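Local coordinates for undecaprenyl pyrophosphate synthase (Campylobacter jejuni, PDB 3UGS) that probably catalyses the Mg2+-dependent, chain-elongating condensation of isopentenyl diphosphate with an allylic diphosphate to make undecaprenyl diphosphate, working as a homodimer, at the FFT site and the interface of chains A and B. Coordinates in Å, arbitrary orientation; residue numbers count along the deposited sequence, not the author numbering. Chains: chain A/B, Undecaprenyl pyrophosphate synthase.

Contact 1: the FFT site. Residues chain A 13-16, 57-59, 63, 74, 78, 174, 178, 180, 182; chain B 222. With FFT ((2Z,6Z)-3,7,11-trimethyldodeca-2,6,10-trien-1-yl dihydrogen phosphate), chain C.
Three donors converge on O3 of the FFT phosphate: the A:Ser182 hydroxyl OG at 2.6 Å, A:Arg174 NH2 and A:Arg180 NE. The two arginines use different sides of their guanidinium groups. A:Arg174 comes end-on, giving NH1 to phosphate oxygen FFT O1 at 2.7 Å and NH2 to O3, with both acceptors close to its plane. A:Arg180 comes side-on: its NE reaches FFT O3 at 2.9 Å along a nearly straight bond (172° at H), while NH2 takes O2. FFT O1 is also held by the backbone N of A:Gly16 at 2.7 Å.

The shapes of the two chains fit these roles. A:Arg174 bends at chi2 and chi3 (72° and 67°), and its flat end is sandwiched between A:Ala178 CB on one face and A:Val13 CG1 on the other. Its NH2 also donates to the carbonyl O of A:Arg180 from above the carbonyl plane, which helps fix the A:Arg174 guanidinium against the 178-182 loop. A:Arg180 is extended from CG to NE. A:Asp15, the catalytic aspartate and Mg2+ ligand of this family, is held by the backbone N of A:Ala178, which donates to the syn lone pair of A:Asp15 OD2 at 3.0 Å. The contact of A:Asp15 OD2 with A:Arg174 NH1 is long and weak, though the opposite charges may still favour each other.

Beyond the phosphate, backbone carbonyls of A:Met14, A:Phe57 and A:Ala58 line the prenyl tail, along with A:Val13 CG2. Branch methyl FFT C12 sits over the centre of one A:Phe57 ring face, 3.6 Å from the centroid, while A:Asn63 OD1 lies 3.4 Å from FFT C12. The far methyl C meets A:Ile74 O and A:Leu78 CA and CB. FFT probably marks the allylic-substrate site, although it has one phosphate and is modelled 2Z,6Z.

The phosphate rests where strands 9-14 and 171-175 end, beside the 178-182 loop; the tail runs past strand 53-60 toward helix 68-88, and B:Thr222 borders the phosphate.

Contact 2: the interface of chains A and B. Residues chain A 192-194, 219-221; chain B 179-180.
NH1 of B:Arg180 carries two bonds to chain A. B:Arg180 NH1 donates to the A:Glu193 carboxylate oxygen OE2 at 2.6 Å, on its syn lone pair, and to the carbonyl O of A:Glu220 at 3.0 Å, in the plane of that carbonyl. Both acceptors lie near the guanidinium plane, which stands 82° from that of the carboxylate, although the two side chains run alongside each other and point the same way. One residue earlier, the backbone takes over: A:Ile194 N donates to B:Lys179 O at 2.8 Å, from above the carbonyl plane.

The other carboxylate oxygen, A:Glu193 OE1, is bridged by a water to the backbone N of B:Lys179. A:Glu193 OE1 also stands 3.1 Å from B:Lys179 O, a close acceptor pair that a proton on the acid would relieve.

A:Arg219 positions this carboxylate from behind. Its extended chain brings A:Arg219 NH1 to the anti lone pair of A:Glu193 OE1 at 3.2 Å, and the same nitrogen donates to A:Ile194 O from well above the carbonyl plane. B:Lys179 crosses A:Arg219 at about a right angle, laying CG over a guanidinium face. A:Glu193, bent at chi2 (-63°), has a guanidinium at each oxygen, and A:Arg221 NE lies 4.0 Å from A:Glu193 OE2. These charges may favour the carboxylate; the structure does not show whether it is protonated. A:Glu193 is also a likely Mg2+ ligand, but here its carboxylate meets arginines and water.

The patch is one half of a two-fold pair in the homodimer. The start of strand 193-197 and the segment following helix 206-218 of chain A together receive the 179-180 loop of chain B.

Contact 1: the FFT site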
# COMPACT_ATOMS: atom_id res chain seq x y z
N VAL A 13 11.33 -6.11 -0.98
CA VAL A 13 11.26 -6.15 -2.42
C VAL A 13 12.42 -5.39 -3.01
O VAL A 13 12.79 -4.30 -2.58
CB VAL A 13 9.95 -5.60 -3.00
CG1 VAL A 13 9.72 -4.16 -2.57
CG2 VAL A 13 9.99 -5.71 -4.55
N MET A 14 12.99 -5.98 -4.04
CA MET A 14 14.13 -5.35 -4.75
C MET A 14 13.69 -4.89 -6.13
O MET A 14 12.76 -5.41 -6.69
CB MET A 14 15.30 -6.31 -4.85
CG MET A 14 15.60 -6.99 -3.52
SD MET A 14 16.17 -8.68 -3.73
CE MET A 14 16.29 -9.21 -2.02
N ASP A 15 14.37 -3.90 -6.65
CA ASP A 15 14.11 -3.45 -8.01
C ASP A 15 14.02 -4.64 -8.94
O ASP A 15 14.87 -5.51 -8.99
CB ASP A 15 15.18 -2.52 -8.53
CG ASP A 15 14.98 -1.10 -8.07
OD1 ASP A 15 15.67 -0.23 -8.65
OD2 ASP A 15 14.15 -0.84 -7.16
N GLY A 16 12.95 -4.68 -9.67
CA GLY A 16 12.72 -5.72 -10.65
C GLY A 16 13.07 -5.35 -12.08
O GLY A 16 12.74 -6.10 -13.01
N PHE A 57 9.66 -11.00 -2.29
CA PHE A 57 8.89 -10.89 -3.52
C PHE A 57 9.66 -11.45 -4.68
O PHE A 57 10.58 -10.85 -5.17
CB PHE A 57 8.49 -9.44 -3.84
CG PHE A 57 7.20 -9.31 -4.63
CD1 PHE A 57 6.57 -10.43 -5.18
CD2 PHE A 57 6.60 -8.08 -4.81
CE1 PHE A 57 5.37 -10.29 -5.87
CE2 PHE A 57 5.41 -7.95 -5.50
CZ PHE A 57 4.80 -9.05 -6.03
N ALA A 58 9.22 -12.59 -5.17
CA ALA A 58 9.93 -13.27 -6.28
C ALA A 58 9.34 -12.96 -7.65
O ALA A 58 10.02 -12.50 -8.55
CB ALA A 58 9.94 -14.77 -6.05
N PHE A 59 8.04 -13.23 -7.77
CA PHE A 59 7.29 -13.13 -9.03
C PHE A 59 5.81 -12.77 -8.75
O PHE A 59 5.11 -13.36 -7.89
CB PHE A 59 7.36 -14.46 -9.82
CG PHE A 59 6.91 -14.35 -11.27
CD1 PHE A 59 7.80 -14.05 -12.28
CD2 PHE A 59 5.58 -14.59 -11.62
CE1 PHE A 59 7.39 -13.98 -13.62
CE2 PHE A 59 5.15 -14.50 -12.94
CZ PHE A 59 6.05 -14.18 -13.94
N ASN A 63 3.84 -9.80 -13.58
CA ASN A 63 5.10 -10.31 -14.15
C ASN A 63 4.87 -11.31 -15.29
O ASN A 63 5.75 -11.57 -16.12
CB ASN A 63 6.01 -10.96 -13.10
CG ASN A 63 6.68 -9.94 -12.16
OD1 ASN A 63 7.10 -10.30 -11.05
ND2 ASN A 63 6.78 -8.72 -12.59
N ILE A 74 14.14 -16.00 -14.54
CA ILE A 74 13.67 -15.83 -13.16
C ILE A 74 13.31 -17.16 -12.49
O ILE A 74 13.67 -17.41 -11.37
CB ILE A 74 12.46 -14.89 -13.11
CG1 ILE A 74 12.92 -13.48 -13.44
CG2 ILE A 74 11.81 -14.88 -11.72
CD1 ILE A 74 11.78 -12.59 -13.89
N LEU A 78 14.98 -19.06 -9.46
CA LEU A 78 14.05 -19.44 -8.38
C LEU A 78 14.27 -20.92 -8.05
O LEU A 78 14.35 -21.35 -6.89
CB LEU A 78 12.59 -19.20 -8.78
CG LEU A 78 11.61 -19.92 -7.85
CD1 LEU A 78 11.57 -19.25 -6.49
CD2 LEU A 78 10.23 -20.03 -8.47
N ARG A 174 12.18 -1.47 0.60
CA ARG A 174 12.49 -1.49 -0.84
C ARG A 174 14.01 -1.35 -1.01
O ARG A 174 14.62 -0.41 -0.52
CB ARG A 174 11.76 -0.38 -1.60
CG ARG A 174 12.39 -0.00 -2.94
CD ARG A 174 12.22 -1.07 -4.04
NE ARG A 174 10.81 -1.22 -4.46
CZ ARG A 174 10.40 -1.76 -5.61
NH1 ARG A 174 11.26 -2.25 -6.48
NH2 ARG A 174 9.11 -1.83 -5.88
N ALA A 178 13.40 2.10 -7.38
CA ALA A 178 11.92 2.15 -7.56
C ALA A 178 11.22 2.58 -6.27
O ALA A 178 11.54 2.11 -5.19
CB ALA A 178 11.35 0.81 -8.00
N ARG A 180 7.74 2.49 -4.85
CA ARG A 180 6.41 1.89 -5.06
C ARG A 180 6.31 0.51 -4.46
O ARG A 180 7.32 -0.08 -4.14
CB ARG A 180 6.08 1.85 -6.54
CG ARG A 180 7.11 1.08 -7.34
CD ARG A 180 6.76 1.06 -8.81
NE ARG A 180 7.78 0.38 -9.60
CZ ARG A 180 8.39 0.91 -10.66
NH1 ARG A 180 8.11 2.15 -11.06
NH2 ARG A 180 9.26 0.18 -11.33
N SER A 182 4.30 -2.03 -5.78
CA SER A 182 4.07 -2.96 -6.88
C SER A 182 3.28 -4.20 -6.48
O SER A 182 3.76 -5.31 -6.56
CB SER A 182 5.39 -3.38 -7.50
OG SER A 182 5.94 -2.27 -8.16
N THR B 222 6.68 0.48 -15.08
CA THR B 222 6.50 -0.77 -15.84
C THR B 222 5.18 -1.48 -15.60
O THR B 222 4.80 -2.41 -16.32
CB THR B 222 7.63 -1.76 -15.56
OG1 THR B 222 7.66 -2.04 -14.16
CG2 THR B 222 9.01 -1.18 -16.00
O3 FFT C . 8.50 -2.20 -8.59
P FFT C . 9.40 -3.04 -9.47
O1 FFT C . 10.82 -3.09 -8.99
O2 FFT C . 9.17 -2.71 -10.93
O FFT C . 8.93 -4.59 -9.34
C14 FFT C . 9.17 -5.34 -8.14
C13 FFT C . 8.46 -6.68 -8.18
C11 FFT C . 9.10 -7.83 -8.03
C12 FFT C . 8.35 -9.11 -8.09
C10 FFT C . 10.57 -7.90 -7.71
C9 FFT C . 11.33 -8.73 -8.69
C8 FFT C . 12.82 -8.50 -8.51
C6 FFT C . 13.64 -9.48 -8.08
C7 FFT C . 15.13 -9.25 -7.92
C5 FFT C . 13.07 -10.83 -7.76
C4 FFT C . 14.16 -11.83 -8.06
C3 FFT C . 13.62 -13.24 -8.13
C1 FFT C . 14.49 -14.28 -8.03
C2 FFT C . 15.98 -14.02 -7.85
C FFT C . 13.95 -15.69 -8.09

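Contact 2: the interface of chains A and B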
# COMPACT_ATOMS: atom_id res chain seq x y z
N ALA A 192 2.05 -0.33 7.75
CA ALA A 192 3.46 -0.68 7.67
C ALA A 192 4.35 0.58 7.47
O ALA A 192 4.08 1.48 6.68
CB ALA A 192 3.72 -1.69 6.58
N GLU A 193 5.44 0.60 8.21
CA GLU A 193 6.47 1.61 8.03
C GLU A 193 7.19 1.25 6.76
O GLU A 193 7.37 0.08 6.42
CB GLU A 193 7.45 1.68 9.18
CG GLU A 193 6.85 2.24 10.48
CD GLU A 193 6.38 3.68 10.32
OE1 GLU A 193 6.95 4.41 9.49
OE2 GLU A 193 5.44 4.09 11.02
N ILE A 194 7.54 2.29 6.02
CA ILE A 194 8.12 2.10 4.70
C ILE A 194 9.48 2.74 4.60
O ILE A 194 9.70 3.86 5.08
CB ILE A 194 7.22 2.65 3.61
CG1 ILE A 194 5.98 1.77 3.46
CG2 ILE A 194 7.95 2.64 2.28
CD1 ILE A 194 4.93 2.40 2.59
N ARG A 219 10.90 5.02 15.41
CA ARG A 219 9.92 5.82 14.65
C ARG A 219 8.63 5.85 15.44
O ARG A 219 8.28 4.86 16.08
CB ARG A 219 9.61 5.20 13.28
CG ARG A 219 10.42 5.76 12.11
CD ARG A 219 9.98 5.09 10.80
NE ARG A 219 11.03 5.15 9.79
CZ ARG A 219 10.94 4.64 8.56
NH1 ARG A 219 9.84 4.03 8.17
NH2 ARG A 219 11.94 4.74 7.71
N GLU A 220 7.90 6.96 15.37
CA GLU A 220 6.56 7.04 16.06
C GLU A 220 5.47 6.28 15.27
O GLU A 220 5.13 6.64 14.17
CB GLU A 220 6.11 8.48 16.36
N ARG A 221 4.96 5.21 15.84
CA ARG A 221 3.86 4.45 15.20
C ARG A 221 2.57 4.65 15.92
O ARG A 221 2.42 4.20 17.02
CB ARG A 221 4.13 2.96 15.09
CG ARG A 221 5.28 2.63 14.20
CD ARG A 221 5.34 1.14 13.96
NE ARG A 221 4.47 0.71 12.87
CZ ARG A 221 4.13 -0.55 12.63
NH1 ARG A 221 4.56 -1.54 13.41
NH2 ARG A 221 3.37 -0.85 11.59
N LYS B 179 6.62 7.93 7.21
CA LYS B 179 6.86 7.04 6.04
C LYS B 179 5.94 5.83 6.04
O LYS B 179 6.28 4.75 6.46
CB LYS B 179 8.28 6.54 5.97
CG LYS B 179 9.33 7.61 6.20
CD LYS B 179 9.80 8.16 4.88
CE LYS B 179 11.10 8.95 5.06
NZ LYS B 179 10.85 10.30 5.65
N ARG B 180 4.76 6.03 5.49
CA ARG B 180 3.71 4.97 5.52
C ARG B 180 2.45 5.45 4.83
O ARG B 180 2.33 6.64 4.55
CB ARG B 180 3.41 4.56 6.95
CG ARG B 180 3.11 5.78 7.78
CD ARG B 180 2.60 5.40 9.16
NE ARG B 180 2.32 6.57 9.95
CZ ARG B 180 3.03 6.95 11.01
NH1 ARG B 180 4.07 6.22 11.42
NH2 ARG B 180 2.68 8.03 11.70
O HOH W 1 7.01 7.05 9.71

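The centres of contacts 1 and 2 lie about 21 Å apart, but Arg180 joins their chemistry. A:Arg180 faces the ligand in contact 1 and B:Arg180 faces the other subunit in contact 2, the two roles using different nitrogens. Since each site is repeated by the two-fold, a single guanidinium can serve ligand and dimer together. The carboxy-terminal segment contributes to both across the dimer, with A:Arg219 to A:Arg221 in contact 2 and B:Thr222 beside the phosphate in contact 1. Dimer formation thus probably helps to shape each active site.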